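Local coordinates for probable oxidoreductase protein (PDB 4FB5), which is probably a nucleotide-binding oxidoreductase of the GFO/IDH/MocA family, with an NAD-binding Rossmann domain, its substrate not established, at residues G370-I373 against E374-H378. Sequence-based numbering, arbitrary orientation.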
ATOM      1  N   GLY A 370     -30.601  17.246   1.935  1.00 42.33           N
ATOM      2  CA  GLY A 370     -29.596  17.949   2.718  1.00 41.60           C
ATOM      3  C   GLY A 370     -30.114  18.343   4.084  1.00 41.39           C
ATOM      4  O   GLY A 370     -29.398  18.234   5.115  1.00 40.91           O
ATOM      5  N   LEU A 371     -31.363  18.811   4.112  1.00 40.65           N
ATOM      6  CA  LEU A 371     -31.954  19.219   5.382  1.00 40.24           C
ATOM      7  C   LEU A 371     -32.065  18.012   6.266  1.00 38.82           C
ATOM      8  O   LEU A 371     -31.828  18.036   7.491  1.00 37.77           O
ATOM      9  CB  LEU A 371     -33.362  19.813   5.197  1.00 41.03           C
ATOM     10  CG  LEU A 371     -33.980  20.109   6.589  1.00 43.22           C
ATOM     11  CD1 LEU A 371     -33.490  21.424   7.221  1.00 43.50           C
ATOM     12  CD2 LEU A 371     -35.489  20.025   6.593  1.00 43.66           C
ATOM     13  N   ARG A 372     -32.466  16.928   5.630  1.00 38.00           N
ATOM     14  CA  ARG A 372     -32.580  15.701   6.399  1.00 37.57           C
ATOM     15  C   ARG A 372     -31.184  15.304   6.962  1.00 36.31           C
ATOM     16  O   ARG A 372     -31.085  14.920   8.123  1.00 35.98           O
ATOM     17  CB  ARG A 372     -33.358  14.603   5.608  1.00 37.08           C
ATOM     18  CG  ARG A 372     -33.513  13.255   6.327  1.00 37.20           C
ATOM     19  CD  ARG A 372     -34.077  13.345   7.686  1.00 37.68           C
ATOM     20  NE  ARG A 372     -34.207  12.022   8.294  1.00 43.74           N
ATOM     21  CZ  ARG A 372     -33.317  11.454   9.122  1.00 46.97           C
ATOM     22  NH1 ARG A 372     -32.173  12.070   9.466  1.00 48.30           N
ATOM     23  NH2 ARG A 372     -33.577  10.258   9.629  1.00 44.69           N
ATOM     24  N   ILE A 373     -30.140  15.448   6.143  1.00 36.18           N
ATOM     25  CA  ILE A 373     -28.760  15.217   6.574  1.00 37.07           C
ATOM     26  C   ILE A 373     -28.365  16.137   7.740  1.00 38.42           C
ATOM     27  O   ILE A 373     -27.822  15.665   8.786  1.00 38.18           O
ATOM     28  CB  ILE A 373     -27.761  15.336   5.412  1.00 36.75           C
ATOM     29  CG1 ILE A 373     -27.675  13.988   4.678  1.00 36.22           C
ATOM     30  CG2 ILE A 373     -26.388  15.728   5.934  1.00 34.34           C
ATOM     31  CD1 ILE A 373     -27.258  14.067   3.209  1.00 33.39           C
ATOM     32  N   GLU A 374     -28.692  17.421   7.608  1.00 38.46           N
ATOM     33  CA  GLU A 374     -28.403  18.309   8.696  1.00 39.77           C
ATOM     34  C   GLU A 374     -29.209  18.003   9.918  1.00 40.03           C
ATOM     35  O   GLU A 374     -28.711  18.152  11.052  1.00 41.51           O
ATOM     36  CB  GLU A 374     -28.528  19.742   8.269  1.00 40.72           C
ATOM     37  CG  GLU A 374     -27.409  20.050   7.257  1.00 44.65           C
ATOM     38  CD  GLU A 374     -27.351  21.488   6.854  1.00 46.74           C
ATOM     39  OE1 GLU A 374     -27.570  22.317   7.761  1.00 47.39           O
ATOM     40  OE2 GLU A 374     -27.085  21.769   5.643  1.00 47.72           O
ATOM     41  N   LYS A 375     -30.424  17.519   9.739  1.00 40.16           N
ATOM     42  CA  LYS A 375     -31.146  17.008  10.906  1.00 40.33           C
ATOM     43  C   LYS A 375     -30.284  16.005  11.700  1.00 39.64           C
ATOM     44  O   LYS A 375     -30.115  16.139  12.933  1.00 40.00           O
ATOM     45  CB  LYS A 375     -32.476  16.367  10.494  1.00 41.31           C
ATOM     46  CG  LYS A 375     -33.465  16.300  11.635  1.00 42.36           C
ATOM     47  CD  LYS A 375     -34.828  15.901  11.187  1.00 44.27           C
ATOM     48  CE  LYS A 375     -35.631  15.597  12.454  1.00 48.36           C
ATOM     49  NZ  LYS A 375     -36.419  14.327  12.297  1.00 51.56           N
ATOM     50  N   SER A 376     -29.697  15.026  11.000  1.00 38.41           N
ATOM     51  CA  SER A 376     -28.791  14.063  11.687  1.00 37.59           C
ATOM     52  C   SER A 376     -27.591  14.721  12.383  1.00 36.37           C
ATOM     53  O   SER A 376     -27.207  14.306  13.452  1.00 35.06           O
ATOM     54  CB  SER A 376     -28.355  12.968  10.737  1.00 37.91           C
ATOM     55  OG  SER A 376     -29.366  12.724   9.748  1.00 41.15           O
ATOM     56  N   VAL A 377     -27.033  15.774  11.785  1.00 35.68           N
ATOM     57  CA  VAL A 377     -25.967  16.497  12.429  1.00 35.32           C
ATOM     58  C   VAL A 377     -26.407  17.059  13.774  1.00 36.07           C
ATOM     59  O   VAL A 377     -25.726  16.839  14.804  1.00 35.72           O
ATOM     60  CB  VAL A 377     -25.388  17.618  11.549  1.00 35.64           C
ATOM     61  CG1 VAL A 377     -24.235  18.286  12.269  1.00 33.62           C
ATOM     62  CG2 VAL A 377     -24.922  17.061  10.218  1.00 33.15           C
ATOM     63  N   HIS A 378     -27.556  17.759  13.783  1.00 36.57           N
ATOM     64  CA  HIS A 378     -28.018  18.449  15.019  1.00 35.56           C
ATOM     65  C   HIS A 378     -28.244  17.416  16.115  1.00 35.29           C
ATOM     66  O   HIS A 378     -27.881  17.616  17.297  1.00 34.55           O
ATOM     67  CB  HIS A 378     -29.231  19.338  14.746  1.00 35.15           C
ATOM     68  CG  HIS A 378     -28.948  20.511  13.837  1.00 35.92           C
ATOM     69  ND1 HIS A 378     -28.156  21.578  14.215  1.00 35.18           N
ATOM     70  CD2 HIS A 378     -29.377  20.795  12.576  1.00 36.47           C
ATOM     71  CE1 HIS A 378     -28.079  22.449  13.217  1.00 36.81           C
ATOM     72  NE2 HIS A 378     -28.810  21.998  12.205  1.00 36.67           N
TER
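Two successive turns of helix 367-385 meet here, with R372 and S376 one turn apart on the same side. The backbone is regular alpha helix. E374 N donates to G370 O, K375 N to L371 O, and V377 N to I373 O, the last at 3.1 Å. R372 O takes two donors from one residue. S376 N reaches it at 3.2 Å and S376 OG also at 3.2 Å, from opposite faces of the carbonyl plane. The serine hydroxyl lies beside its own backbone N (chi1 -30°), which turns it back toward the preceding turn. S376 OG also sits at the edge of the R372 guanidinium, near its plane, 2.9 Å from R372 NH1. The arginine chain bends at chi2 (53°), and this brings NH1 over to the serine. With an alanine in place of S376, R372 O is likely to lose its second donor, and R372 NH1 its neighbouring oxygen. Beyond the two turns, R372 NH2 hydrogen-bonds to V225 O, at the start of strand 225-233, and E374 OE2 accepts from M127 N. I373 and V377 pack on helix 206-221, through W219 and L215, and L207 and V212, respectively. L371 and K375 touch helix 131-143 of the Rossmann-family region, so the helix lies between these two helices.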